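PDB 5V2D: dioxygenase from Pseudomonas brassicacearum, which probably cleaves the central double bond of lignin-derived stilbenes with molecular oxygen at a non-haem iron centre, as a member of the carotenoid cleavage oxygenase family. Local coordinates for residues V144-G149 and H495-P500; A236-F241 and V249-P254; Q277-V282 and G300-T305; F411-H416 and A426-D431; G433-P438 and A456-I461. One frame throughout, in Å; residues are numbered along the deposited sequence.

In the fold
Contact 1 closes the longest loop: strand 143-147 meets the last strand, 496-500, and the other four contacts all nest within it, in series and without crossing. Contact 2 comes first, a short closure between the loop 236-241 and strand 247-252. Contact 3 follows about 5 Å away, centre to centre, and joins strand 276-283 of that same sheet to the start of strand 301-311 in the next. Contact 4 is the hairpin 413-418/424-427; contact 5, the hairpin 433-442/452-460, comes next in the chain and touches it. Contacts 1, 2 and 3 each supply a histidine to the iron, while Glu437 of contact 5 bonds to His495 of contact 1.

Contact 1: V144-G149 and H495-P500; sequences VIPHNG and HGCWAP. With FE (Fe (III) ion), chain E.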
# COMPACT_ATOMS: atom_id res chain seq x y z
N VAL A 144 -7.54 -0.58 0.33
CA VAL A 144 -8.94 -0.85 0.56
C VAL A 144 -9.08 -1.70 1.79
O VAL A 144 -8.23 -2.54 2.07
CB VAL A 144 -9.62 -1.50 -0.68
CG1 VAL A 144 -9.87 -0.50 -1.78
CG2 VAL A 144 -8.77 -2.65 -1.24
N ILE A 145 -10.13 -1.47 2.57
CA ILE A 145 -10.41 -2.32 3.74
C ILE A 145 -11.89 -2.31 4.04
O ILE A 145 -12.53 -1.28 3.89
CB ILE A 145 -9.61 -1.84 4.97
CG1 ILE A 145 -9.46 -2.93 5.97
CG2 ILE A 145 -10.23 -0.59 5.64
CD1 ILE A 145 -8.53 -2.61 7.10
N PRO A 146 -12.47 -3.47 4.41
CA PRO A 146 -13.88 -3.46 4.84
C PRO A 146 -14.02 -2.87 6.23
O PRO A 146 -13.23 -3.16 7.10
CB PRO A 146 -14.28 -4.98 4.92
CG PRO A 146 -13.18 -5.68 4.27
CD PRO A 146 -11.94 -4.83 4.46
N HIS A 147 -15.03 -2.05 6.43
CA HIS A 147 -15.29 -1.47 7.77
C HIS A 147 -16.75 -1.02 7.84
O HIS A 147 -17.26 -0.31 6.98
CB HIS A 147 -14.33 -0.31 8.06
CG HIS A 147 -14.75 0.52 9.24
ND1 HIS A 147 -14.60 0.05 10.54
CD2 HIS A 147 -15.36 1.73 9.32
CE1 HIS A 147 -15.06 0.99 11.37
NE2 HIS A 147 -15.53 2.01 10.67
N ASN A 148 -17.45 -1.51 8.89
CA ASN A 148 -18.81 -1.05 9.22
C ASN A 148 -19.73 -1.06 8.03
O ASN A 148 -20.43 -0.07 7.73
CB ASN A 148 -18.68 0.38 9.80
CG ASN A 148 -19.92 0.88 10.50
OD1 ASN A 148 -20.74 0.09 10.92
ND2 ASN A 148 -20.04 2.23 10.63
N GLY A 149 -19.72 -2.16 7.30
CA GLY A 149 -20.67 -2.40 6.25
C GLY A 149 -20.36 -1.77 4.89
O GLY A 149 -21.15 -1.87 3.96
N HIS A 495 -2.42 -1.59 -2.67
CA HIS A 495 -2.77 -2.58 -1.65
C HIS A 495 -4.12 -3.21 -1.77
O HIS A 495 -5.00 -2.65 -2.41
CB HIS A 495 -2.63 -1.95 -0.24
CG HIS A 495 -1.27 -1.45 0.00
ND1 HIS A 495 -0.20 -2.32 0.22
CD2 HIS A 495 -0.78 -0.17 0.10
CE1 HIS A 495 0.89 -1.58 0.45
NE2 HIS A 495 0.57 -0.29 0.38
N GLY A 496 -4.26 -4.41 -1.23
CA GLY A 496 -5.53 -5.12 -1.28
C GLY A 496 -5.87 -5.78 0.02
O GLY A 496 -5.10 -5.69 1.04
N CYS A 497 -6.99 -6.49 0.05
CA CYS A 497 -7.40 -7.15 1.32
C CYS A 497 -8.33 -8.29 0.96
O CYS A 497 -8.93 -8.34 -0.14
CB CYS A 497 -8.13 -6.21 2.25
SG CYS A 497 -9.71 -5.61 1.59
N TRP A 498 -8.41 -9.25 1.88
CA TRP A 498 -9.36 -10.34 1.78
C TRP A 498 -10.54 -10.10 2.72
O TRP A 498 -10.32 -9.89 3.91
CB TRP A 498 -8.62 -11.66 2.21
CG TRP A 498 -9.63 -12.85 2.25
CD1 TRP A 498 -9.95 -13.59 3.32
CD2 TRP A 498 -10.30 -13.41 1.13
NE1 TRP A 498 -10.79 -14.56 2.97
CE2 TRP A 498 -11.04 -14.49 1.62
CE3 TRP A 498 -10.34 -13.10 -0.22
CZ2 TRP A 498 -11.82 -15.30 0.81
CZ3 TRP A 498 -11.13 -13.90 -1.04
CH2 TRP A 498 -11.84 -15.01 -0.52
N ALA A 499 -11.75 -10.21 2.20
CA ALA A 499 -12.98 -10.03 3.00
C ALA A 499 -13.73 -11.36 3.06
O ALA A 499 -14.33 -11.76 2.06
CB ALA A 499 -13.89 -9.01 2.32
N PRO A 500 -13.60 -12.09 4.16
CA PRO A 500 -14.15 -13.46 4.22
C PRO A 500 -15.68 -13.44 4.03
O PRO A 500 -16.33 -12.52 4.48
CB PRO A 500 -13.85 -13.92 5.67
CG PRO A 500 -12.73 -13.09 6.12
CD PRO A 500 -12.85 -11.74 5.39
FE FE E . 1.60 1.30 1.32
O HOH W 1 -5.54 -2.66 1.49
O HOH W 2 2.13 1.91 -0.58
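Cys497 turns its side chain toward the 144-146 backbone and fits SG into the angle between Val144 and Pro146. With SG between its own backbone N and carbonyl carbon (chi1 64°), the sulfur lies 3.7 Å from Pro146 CD and comes within 3.4 Å of Val144 O. The Pro146 ring also points across the contact, its CG resting against Ala499 CB at 3.9 Å, so Cys497 and Ala499 both face the proline. Val144 packs on the strand's start: its CG2 branch lies 3.9 Å from His495 O, close to Gly496 CA, and also touches Cys497 SG. The strands run in the same general direction, 32° apart, but their axes stay 6.0 Å from each other, too far for backbone pairing. Water 1 spans part of this separation, accepting from Val144 N at 3.1 Å and giving a weak bond to Gly496 O, which also receives Arg375. In the seven-bladed propeller of this family, 143-147 is an edge strand of one blade, whereas 496-500 pairs with strand 60-67 of another, so the last strand completes a blade otherwise built of N-terminal strands, closing the ring. At the head of the last strand the imidazole of His495 leads away from Val144 toward the middle of the propeller, with CG anti to the carbonyl carbon (chi1 -58°). Its NE2 binds the iron at 2.1 Å beside His188, His239 and His304, and water 2 is a further ligand. On ND1, a hydrogen bond with Glu437 fixes the rotation of the imidazole.

Contact 2: A236-F241 and V249-P254; sequences AMVHDF and VFPLIP. With FE (Fe (III) ion), chain E.
Val238 fills the apolar centre with both methyls. CG2 meets Leu252 CD1 at 3.7 Å, while CG1, anti to the backbone N (chi1 -172°), reaches Pro251 CD at 4.1 Å, the two side chains crossing at about a right angle. Next to it Met237 and Ile253 lie side by side and point the same way, SD 3.9 Å from Ile253 CD1; at the far end Phe241 CB presses on Val249 O. Here the loop 236-241 runs back over strand 247-252 of one propeller blade and delivers an iron ligand at the inner end of the sheet. A single direct backbone bond ties the two chains, Ile253 N to Met237 O at 3.0 Å, with the N nearly in line with the carbonyl (169°). Further along, water 3 mediates instead: it accepts from Asp240 N and can donate to Pro251 O, one of several acceptors within its reach. Asp240 OD1 receives Phe241 N from the anti side, tilted well out of the carboxylate plane, and also forms a salt bridge with Lys190; OD2 accepts Thr305 N. His239 sends its ring away from the strand, although its CB still touches Ile253 CD1. NE2 binds the iron at 2.1 Å, and ND1 is held by Glu156.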
# COMPACT_ATOMS: atom_id res chain seq x y z
N ALA A 236 6.75 14.87 8.73
CA ALA A 236 7.36 13.87 7.91
C ALA A 236 6.36 12.82 7.48
O ALA A 236 5.33 12.60 8.18
CB ALA A 236 8.49 13.19 8.68
N MET A 237 6.73 12.09 6.43
CA MET A 237 5.83 11.00 5.93
C MET A 237 5.72 9.90 6.99
O MET A 237 6.74 9.37 7.46
CB MET A 237 6.36 10.39 4.65
CG MET A 237 5.41 9.31 4.08
SD MET A 237 6.05 8.48 2.60
CE MET A 237 5.59 9.73 1.47
N VAL A 238 4.50 9.55 7.34
CA VAL A 238 4.23 8.34 8.11
C VAL A 238 3.29 7.50 7.25
O VAL A 238 2.01 7.67 7.28
CB VAL A 238 3.60 8.62 9.47
CG1 VAL A 238 3.54 7.33 10.29
CG2 VAL A 238 4.45 9.61 10.25
N HIS A 239 3.91 6.60 6.48
CA HIS A 239 3.12 5.86 5.48
C HIS A 239 2.32 4.72 6.14
O HIS A 239 1.13 4.53 5.89
CB HIS A 239 3.99 5.40 4.29
CG HIS A 239 3.21 4.64 3.25
ND1 HIS A 239 2.18 5.22 2.54
CD2 HIS A 239 3.22 3.32 2.92
CE1 HIS A 239 1.66 4.31 1.73
NE2 HIS A 239 2.26 3.16 1.96
N ASP A 240 3.05 3.88 6.89
CA ASP A 240 2.49 2.69 7.53
C ASP A 240 2.73 2.85 9.01
O ASP A 240 3.42 3.76 9.44
CB ASP A 240 3.16 1.46 6.91
CG ASP A 240 2.35 0.15 7.07
OD1 ASP A 240 1.41 0.10 7.92
OD2 ASP A 240 2.71 -0.85 6.37
N PHE A 241 2.16 1.99 9.82
CA PHE A 241 2.41 2.01 11.27
C PHE A 241 2.29 0.60 11.80
O PHE A 241 2.15 -0.31 11.05
CB PHE A 241 1.51 3.04 11.99
CG PHE A 241 0.14 2.56 12.35
CD1 PHE A 241 -0.68 2.01 11.44
CD2 PHE A 241 -0.33 2.72 13.65
CE1 PHE A 241 -2.00 1.64 11.78
CE2 PHE A 241 -1.63 2.32 14.01
CZ PHE A 241 -2.46 1.78 13.08
N VAL A 249 3.16 2.22 17.11
CA VAL A 249 4.44 2.76 16.68
C VAL A 249 4.25 3.49 15.35
O VAL A 249 3.70 2.92 14.39
CB VAL A 249 5.47 1.65 16.48
CG1 VAL A 249 6.81 2.24 16.05
CG2 VAL A 249 5.61 0.85 17.76
N PHE A 250 4.69 4.75 15.31
CA PHE A 250 4.64 5.60 14.10
C PHE A 250 6.09 5.71 13.56
O PHE A 250 6.93 6.34 14.17
CB PHE A 250 4.23 6.99 14.45
CG PHE A 250 2.81 7.13 14.89
CD1 PHE A 250 2.39 6.62 16.11
CD2 PHE A 250 1.95 7.98 14.17
CE1 PHE A 250 1.06 6.77 16.54
CE2 PHE A 250 0.59 8.19 14.59
CZ PHE A 250 0.16 7.57 15.79
N PRO A 251 6.37 5.14 12.40
CA PRO A 251 7.70 5.31 11.79
C PRO A 251 7.69 6.58 10.93
O PRO A 251 7.02 6.67 9.90
CB PRO A 251 7.89 4.03 10.94
CG PRO A 251 6.64 3.22 11.21
CD PRO A 251 5.58 4.12 11.71
N LEU A 252 8.46 7.58 11.32
CA LEU A 252 8.62 8.79 10.53
C LEU A 252 9.78 8.61 9.56
O LEU A 252 10.95 8.52 9.96
CB LEU A 252 8.94 10.03 11.42
CG LEU A 252 7.68 10.68 11.96
CD1 LEU A 252 7.04 9.73 12.94
CD2 LEU A 252 7.99 11.98 12.61
N ILE A 253 9.44 8.52 8.30
CA ILE A 253 10.39 8.38 7.21
C ILE A 253 11.06 9.77 7.00
O ILE A 253 10.37 10.80 7.12
CB ILE A 253 9.62 7.97 5.95
CG1 ILE A 253 9.00 6.57 6.16
CG2 ILE A 253 10.52 7.95 4.72
CD1 ILE A 253 7.89 6.25 5.15
N PRO A 254 12.38 9.80 6.70
CA PRO A 254 13.05 11.10 6.53
C PRO A 254 12.71 11.86 5.24
O PRO A 254 13.61 12.37 4.55
CB PRO A 254 14.58 10.75 6.51
CG PRO A 254 14.69 9.36 6.87
CD PRO A 254 13.33 8.68 6.74
FE FE E . 1.60 1.30 1.32
O HOH W 3 5.80 5.25 7.85
O HOH W 2 2.13 1.91 -0.58

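Contact 3: Q277-V282 and G300-T305; sequences QLFAVV and GFQGHT. With FE (Fe (III) ion), chain E.
Strand 277-282 and the short strand 301-302 approach without pairing, the nearest CA atoms being those of Gln277 and Phe301 at 6.7 Å, and side chains make the contact. Gln277 and Gln302 both point across and slide past each other in opposite directions, their amide planes almost perpendicular (88°). They meet through aliphatic carbon more than through polar ends: Gln277 OE1 lies 3.4 Å from Gln302 CG, and Gln277 CG is 3.2 Å from Gly300 O. Both of these oxygens are buried and have no polar partner in the model. A bend at chi2 (97°) swings the amide of Gln302 over Phe279, where NE2 lies 3.7 Å above one ring face, offset toward the rim; the planes are 69° apart. CG of Gln302 touches the end of the ring, 3.7 Å from Phe279 CZ. The contact thus joins consecutive blades of the beta-propeller, a non-edge strand of one sheet against the edge strand with which the next begins. Outside bonds hold both amides, Gln302 NE2 to Leu252 O and Gln277 NE2 to Pro297 O. Two residues beyond Gln302, His304 turns to the centre and binds the iron through NE2 at 2.1 Å, with ND1 hydrogen-bonded to Glu372. Thr305, next in the chain, fastens this turn to the 236-241 loop through a hydrogen bond between OG1 and Phe241 O.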
# COMPACT_ATOMS: atom_id res chain seq x y z
N GLN A 277 16.01 8.09 11.02
CA GLN A 277 14.73 7.41 11.08
C GLN A 277 14.23 7.64 12.49
O GLN A 277 14.99 7.53 13.46
CB GLN A 277 14.91 5.93 10.76
CG GLN A 277 15.16 5.65 9.28
CD GLN A 277 15.53 4.22 9.04
OE1 GLN A 277 14.68 3.39 8.77
NE2 GLN A 277 16.78 3.90 9.22
N LEU A 278 12.98 8.03 12.64
CA LEU A 278 12.44 8.32 13.97
C LEU A 278 11.19 7.43 14.18
O LEU A 278 10.46 7.14 13.24
CB LEU A 278 12.12 9.78 13.98
CG LEU A 278 12.01 10.54 15.24
CD1 LEU A 278 13.21 10.43 16.16
CD2 LEU A 278 11.72 12.01 14.94
N PHE A 279 10.95 7.01 15.42
CA PHE A 279 9.78 6.21 15.78
C PHE A 279 9.14 6.78 17.03
O PHE A 279 9.86 6.96 18.07
CB PHE A 279 10.21 4.77 16.06
CG PHE A 279 10.90 4.12 14.89
CD1 PHE A 279 12.27 4.27 14.68
CD2 PHE A 279 10.16 3.37 13.98
CE1 PHE A 279 12.91 3.68 13.63
CE2 PHE A 279 10.78 2.75 12.92
CZ PHE A 279 12.15 2.87 12.74
N ALA A 280 7.84 7.05 16.99
CA ALA A 280 7.07 7.36 18.18
C ALA A 280 6.37 6.11 18.67
O ALA A 280 5.71 5.42 17.91
CB ALA A 280 6.05 8.42 17.86
N VAL A 281 6.50 5.78 19.95
CA VAL A 281 5.90 4.58 20.52
C VAL A 281 5.04 5.04 21.66
O VAL A 281 5.48 5.82 22.50
CB VAL A 281 6.98 3.64 21.06
CG1 VAL A 281 6.34 2.45 21.72
CG2 VAL A 281 8.00 3.23 20.03
N VAL A 282 3.77 4.69 21.62
CA VAL A 282 2.85 5.15 22.60
C VAL A 282 1.89 4.04 23.02
O VAL A 282 1.49 3.24 22.19
CB VAL A 282 2.09 6.38 22.07
CG1 VAL A 282 1.21 6.09 20.86
CG2 VAL A 282 1.26 6.98 23.18
N GLY A 300 18.25 6.01 5.68
CA GLY A 300 17.54 4.77 5.55
C GLY A 300 16.05 5.06 5.60
O GLY A 300 15.65 6.09 6.11
N PHE A 301 15.24 4.15 5.12
CA PHE A 301 13.82 4.35 5.23
C PHE A 301 13.00 3.07 5.48
O PHE A 301 13.27 1.94 5.02
CB PHE A 301 13.22 5.26 4.15
CG PHE A 301 12.80 4.53 2.95
CD1 PHE A 301 13.65 4.29 1.94
CD2 PHE A 301 11.50 4.00 2.93
CE1 PHE A 301 13.23 3.55 0.82
CE2 PHE A 301 11.10 3.23 1.92
CZ PHE A 301 11.95 3.00 0.82
N GLN A 302 12.02 3.32 6.30
CA GLN A 302 11.16 2.27 6.85
C GLN A 302 10.16 1.84 5.76
O GLN A 302 9.39 2.70 5.25
CB GLN A 302 10.38 2.81 8.03
CG GLN A 302 11.26 3.37 9.16
CD GLN A 302 11.44 4.88 9.12
OE1 GLN A 302 11.71 5.44 8.05
NE2 GLN A 302 11.32 5.53 10.26
N GLY A 303 10.15 0.58 5.41
CA GLY A 303 9.11 0.01 4.48
C GLY A 303 7.81 -0.34 5.20
O GLY A 303 7.58 0.07 6.34
N HIS A 304 6.98 -1.13 4.53
CA HIS A 304 5.69 -1.56 5.08
C HIS A 304 5.85 -2.51 6.25
O HIS A 304 6.71 -3.38 6.25
CB HIS A 304 4.90 -2.27 3.97
CG HIS A 304 4.40 -1.33 2.97
ND1 HIS A 304 4.91 -1.23 1.70
CD2 HIS A 304 3.34 -0.49 3.02
CE1 HIS A 304 4.23 -0.29 1.05
NE2 HIS A 304 3.28 0.17 1.84
N THR A 305 4.97 -2.39 7.21
CA THR A 305 4.91 -3.31 8.33
C THR A 305 4.51 -4.70 7.94
O THR A 305 3.41 -4.91 7.40
CB THR A 305 3.92 -2.75 9.36
OG1 THR A 305 4.32 -1.44 9.73
CG2 THR A 305 3.83 -3.61 10.62
FE FE E . 1.60 1.30 1.32
O HOH W 2 2.13 1.91 -0.58

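Contact 4: F411-H416 and A426-D431; sequences FNLLVH and AWFPGD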
# COMPACT_ATOMS: atom_id res chain seq x y z
N PHE A 411 8.77 -7.70 -9.05
CA PHE A 411 9.03 -8.72 -8.06
C PHE A 411 8.81 -10.06 -8.74
O PHE A 411 7.71 -10.34 -9.17
CB PHE A 411 8.19 -8.58 -6.83
CG PHE A 411 8.36 -7.29 -6.13
CD1 PHE A 411 9.42 -7.13 -5.24
CD2 PHE A 411 7.46 -6.25 -6.30
CE1 PHE A 411 9.56 -5.96 -4.49
CE2 PHE A 411 7.64 -5.05 -5.63
CZ PHE A 411 8.68 -4.88 -4.71
N ASN A 412 9.88 -10.86 -8.88
CA ASN A 412 9.78 -12.12 -9.61
C ASN A 412 9.70 -13.32 -8.72
O ASN A 412 9.76 -14.43 -9.24
CB ASN A 412 10.91 -12.28 -10.65
CG ASN A 412 12.30 -12.19 -10.04
OD1 ASN A 412 12.44 -12.05 -8.81
ND2 ASN A 412 13.35 -12.24 -10.91
N LEU A 413 9.53 -13.14 -7.40
CA LEU A 413 9.30 -14.24 -6.47
C LEU A 413 8.19 -13.94 -5.49
O LEU A 413 8.11 -12.83 -4.95
CB LEU A 413 10.55 -14.46 -5.64
CG LEU A 413 11.84 -14.91 -6.36
CD1 LEU A 413 13.05 -14.87 -5.37
CD2 LEU A 413 11.64 -16.28 -7.02
N LEU A 414 7.34 -14.93 -5.24
CA LEU A 414 6.32 -14.87 -4.22
C LEU A 414 6.80 -15.80 -3.13
O LEU A 414 6.95 -17.02 -3.38
CB LEU A 414 5.06 -15.37 -4.83
CG LEU A 414 3.72 -15.11 -4.25
CD1 LEU A 414 2.63 -16.09 -4.61
CD2 LEU A 414 3.55 -14.30 -2.96
N VAL A 415 6.97 -15.28 -1.91
CA VAL A 415 7.74 -15.97 -0.86
C VAL A 415 6.95 -16.19 0.43
O VAL A 415 6.23 -15.34 0.90
CB VAL A 415 9.00 -15.13 -0.55
CG1 VAL A 415 9.90 -15.77 0.50
CG2 VAL A 415 9.79 -14.79 -1.78
N HIS A 416 7.12 -17.36 1.02
CA HIS A 416 6.67 -17.65 2.42
C HIS A 416 7.95 -17.71 3.26
O HIS A 416 8.77 -18.58 3.04
CB HIS A 416 5.91 -18.99 2.50
CG HIS A 416 5.50 -19.40 3.88
ND1 HIS A 416 4.76 -20.55 4.10
CD2 HIS A 416 5.61 -18.81 5.08
CE1 HIS A 416 4.51 -20.68 5.39
NE2 HIS A 416 5.07 -19.66 6.02
N ALA A 426 9.77 -20.27 -1.96
CA ALA A 426 9.40 -19.27 -2.97
C ALA A 426 8.91 -19.88 -4.26
O ALA A 426 9.38 -20.96 -4.67
CB ALA A 426 10.58 -18.37 -3.28
N TRP A 427 7.96 -19.20 -4.94
CA TRP A 427 7.60 -19.59 -6.29
C TRP A 427 8.15 -18.57 -7.29
O TRP A 427 7.91 -17.34 -7.16
CB TRP A 427 6.07 -19.76 -6.44
CG TRP A 427 5.74 -20.23 -7.82
CD1 TRP A 427 6.24 -21.33 -8.42
CD2 TRP A 427 4.88 -19.62 -8.79
NE1 TRP A 427 5.74 -21.47 -9.68
CE2 TRP A 427 4.91 -20.43 -9.94
CE3 TRP A 427 4.04 -18.51 -8.79
CZ2 TRP A 427 4.18 -20.14 -11.09
CZ3 TRP A 427 3.31 -18.24 -9.92
CH2 TRP A 427 3.38 -19.02 -11.04
N PHE A 428 8.86 -19.07 -8.29
CA PHE A 428 9.30 -18.26 -9.45
C PHE A 428 8.40 -18.59 -10.62
O PHE A 428 8.23 -19.79 -10.96
CB PHE A 428 10.78 -18.66 -9.82
CG PHE A 428 11.30 -17.98 -11.08
CD1 PHE A 428 11.43 -16.58 -11.12
CD2 PHE A 428 11.68 -18.71 -12.20
CE1 PHE A 428 11.96 -15.94 -12.22
CE2 PHE A 428 12.21 -18.08 -13.33
CZ PHE A 428 12.34 -16.66 -13.34
N PRO A 429 7.78 -17.59 -11.24
CA PRO A 429 6.76 -17.89 -12.26
C PRO A 429 7.29 -18.05 -13.67
O PRO A 429 6.53 -18.02 -14.61
CB PRO A 429 5.85 -16.65 -12.19
CG PRO A 429 6.79 -15.55 -11.93
CD PRO A 429 7.79 -16.15 -10.92
N GLY A 430 8.59 -18.11 -13.86
CA GLY A 430 9.17 -18.09 -15.18
C GLY A 430 9.76 -16.73 -15.45
O GLY A 430 9.57 -15.74 -14.71
N ASP A 431 10.44 -16.62 -16.60
CA ASP A 431 11.17 -15.43 -16.93
C ASP A 431 10.29 -14.24 -17.44
O ASP A 431 10.82 -13.20 -17.78
CB ASP A 431 12.29 -15.78 -17.97
CG ASP A 431 11.80 -16.20 -19.35
OD1 ASP A 431 10.59 -16.18 -19.64
OD2 ASP A 431 12.66 -16.52 -20.20
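Leu414 and Trp427 form the tight middle of this hairpin, an antiparallel hydrogen-bonded pair with Leu414 N to Trp427 O at 3.1 Å and Trp427 N to Leu414 O at 2.9 Å. In the adjoining non-hydrogen-bonded pair the chains close to 4.3 Å between the CA atoms of Val415 and Ala426, and Val415 CG2 touches Ala426 CB at 4.0 Å. Toward Asn412 the pairing stops, and the partly exposed Leu413, Phe428 and Pro429 take over, with Asn412 and its carbonyl buried beneath them. Leu413 CD2 leans on Phe428 CB at 3.8 Å. A chi1 of 175° carries the Phe428 ring back toward the first strand, where it presents its edge to Asn412 O, 3.3 Å from Phe428 CD1. Pro429 CD closes on that same carbonyl oxygen, which has no polar partner in the model. Gly430 N then sits over one face of the Phe428 ring, and Pro429 CA over one face of the Trp427 indole. Asn412 and Leu413 both face Ala392, making a classic beta bulge against strand 387-392. Strand 413-418 is interior to its four-stranded propeller blade and 424-427 its edge; Leu414 and Trp427 look onto Leu471 of the next blade, where Leu414 also meets Phe435.

Contact 5: G433-P438 and A456-I461; sequences GCFQEP and ALLNLI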
# COMPACT_ATOMS: atom_id res chain seq x y z
N GLY A 433 7.23 -13.15 -15.82
CA GLY A 433 6.24 -13.02 -14.79
C GLY A 433 6.71 -12.19 -13.62
O GLY A 433 7.84 -12.26 -13.21
N CYS A 434 5.80 -11.40 -13.05
CA CYS A 434 6.01 -10.77 -11.78
C CYS A 434 4.69 -10.54 -11.08
O CYS A 434 3.62 -10.75 -11.65
CB CYS A 434 6.77 -9.45 -11.97
SG CYS A 434 5.88 -8.23 -12.99
N PHE A 435 4.80 -10.17 -9.82
CA PHE A 435 3.68 -10.21 -8.91
C PHE A 435 3.20 -8.83 -8.43
O PHE A 435 3.95 -7.90 -8.36
CB PHE A 435 4.04 -11.00 -7.70
CG PHE A 435 4.38 -12.45 -8.00
CD1 PHE A 435 3.39 -13.39 -8.18
CD2 PHE A 435 5.71 -12.86 -8.02
CE1 PHE A 435 3.72 -14.71 -8.47
CE2 PHE A 435 6.04 -14.16 -8.31
CZ PHE A 435 5.02 -15.09 -8.53
N GLN A 436 1.94 -8.83 -8.01
CA GLN A 436 1.34 -7.73 -7.25
C GLN A 436 1.11 -8.25 -5.83
O GLN A 436 1.34 -9.46 -5.50
CB GLN A 436 0.09 -7.20 -7.88
CG GLN A 436 0.23 -6.93 -9.37
CD GLN A 436 -0.88 -6.03 -9.93
OE1 GLN A 436 -1.61 -5.42 -9.20
NE2 GLN A 436 -1.06 -6.06 -11.28
N GLU A 437 0.76 -7.33 -4.95
CA GLU A 437 0.66 -7.64 -3.53
C GLU A 437 -0.22 -8.85 -3.23
O GLU A 437 -1.39 -8.91 -3.65
CB GLU A 437 0.08 -6.48 -2.75
CG GLU A 437 0.05 -6.77 -1.23
CD GLU A 437 -0.65 -5.68 -0.41
OE1 GLU A 437 -1.89 -5.59 -0.54
OE2 GLU A 437 -0.03 -4.95 0.40
N PRO A 438 0.27 -9.78 -2.41
CA PRO A 438 -0.56 -10.93 -2.10
C PRO A 438 -1.49 -10.76 -0.91
O PRO A 438 -1.25 -9.98 -0.02
CB PRO A 438 0.54 -12.02 -1.77
CG PRO A 438 1.59 -11.22 -1.05
CD PRO A 438 1.64 -9.89 -1.86
N ALA A 456 -2.50 -13.83 -5.46
CA ALA A 456 -1.90 -12.62 -5.97
C ALA A 456 -2.08 -12.50 -7.46
O ALA A 456 -2.16 -13.51 -8.16
CB ALA A 456 -0.39 -12.61 -5.69
N LEU A 457 -2.08 -11.29 -7.95
CA LEU A 457 -2.03 -11.10 -9.37
C LEU A 457 -0.64 -11.38 -9.88
O LEU A 457 0.37 -10.93 -9.31
CB LEU A 457 -2.38 -9.64 -9.77
CG LEU A 457 -3.91 -9.34 -9.73
CD1 LEU A 457 -4.08 -7.85 -9.91
CD2 LEU A 457 -4.71 -10.07 -10.79
N LEU A 458 -0.62 -12.11 -10.98
CA LEU A 458 0.56 -12.43 -11.74
C LEU A 458 0.46 -11.69 -13.08
O LEU A 458 -0.50 -11.85 -13.84
CB LEU A 458 0.68 -13.96 -11.95
CG LEU A 458 1.79 -14.44 -12.93
CD1 LEU A 458 3.12 -14.13 -12.33
CD2 LEU A 458 1.64 -15.94 -13.24
N ASN A 459 1.44 -10.85 -13.33
CA ASN A 459 1.56 -10.08 -14.52
C ASN A 459 2.49 -10.87 -15.46
O ASN A 459 3.67 -11.03 -15.14
CB ASN A 459 2.18 -8.68 -14.27
CG ASN A 459 1.62 -7.98 -13.07
OD1 ASN A 459 0.42 -7.79 -12.99
ND2 ASN A 459 2.53 -7.69 -12.03
N LEU A 460 1.98 -11.27 -16.61
CA LEU A 460 2.75 -11.97 -17.61
C LEU A 460 3.13 -10.89 -18.59
O LEU A 460 2.36 -10.55 -19.50
CB LEU A 460 1.93 -13.06 -18.26
CG LEU A 460 1.77 -14.47 -17.67
CD1 LEU A 460 2.84 -14.89 -16.72
CD2 LEU A 460 0.45 -14.62 -16.97
N ILE A 461 4.27 -10.29 -18.35
CA ILE A 461 4.53 -8.99 -18.91
C ILE A 461 5.01 -8.99 -20.33
O ILE A 461 4.87 -7.95 -20.99
CB ILE A 461 5.46 -8.16 -18.05
CG1 ILE A 461 6.79 -8.79 -17.79
CG2 ILE A 461 4.83 -7.85 -16.72
CD1 ILE A 461 7.69 -7.87 -16.97
O HOH W 4 -2.37 -8.98 -6.23
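Gly433 starts the pairing with its CA against Asn459 O at 3.3 Å, a CA-H...O contact in the non-hydrogen-bonded pair it makes with Leu460. Two backbone hydrogen bonds join Cys434 to Asn459, the Cys434 carbonyl oxygen taking Asn459 N at 2.8 Å. The cysteine sulfur is also an acceptor: Asn459 ND2 donates to Cys434 SG at 3.5 Å, almost straight (168°) and in the amide plane. Ile461 CG2 covers the same sulfur from the end of the second strand. Phe435 turns to the other face of the sheet, where CE1 meets Leu458 CD1 at 3.9 Å, the two side chains crossing at a slant. These are neighbouring strands of an antiparallel propeller blade, 433-442 at the edge and 452-460 beside it, joined as a hairpin. Gln436 keeps the backbone ladder going by donating N to Leu457 O, and its extended side chain returns to Asn459, NE2 reaching Asn459 OD1 at 2.8 Å on a carbonyl lone pair. The two amides, 35° apart in plane, therefore relay from glutamine through asparagine to the cysteine sulfur. Ser493 bonds to Gln436 OE1, and NE2 also reaches Arg491 O. Leu457 CD1 packs 3.5 Å from Gln436 OE1. Glu437 points away from the hairpin; its carboxylate accepts Gly496 N and is salt-bridged to Arg375, which steadies it as second-shell partner of the ligand His495. Behind it water 4 replaces direct pairing, giving to Glu437 O at 2.8 Å and accepting from Leu457 N. Pro438 CB finally rests on Ala456 CB, 4.1 Å away.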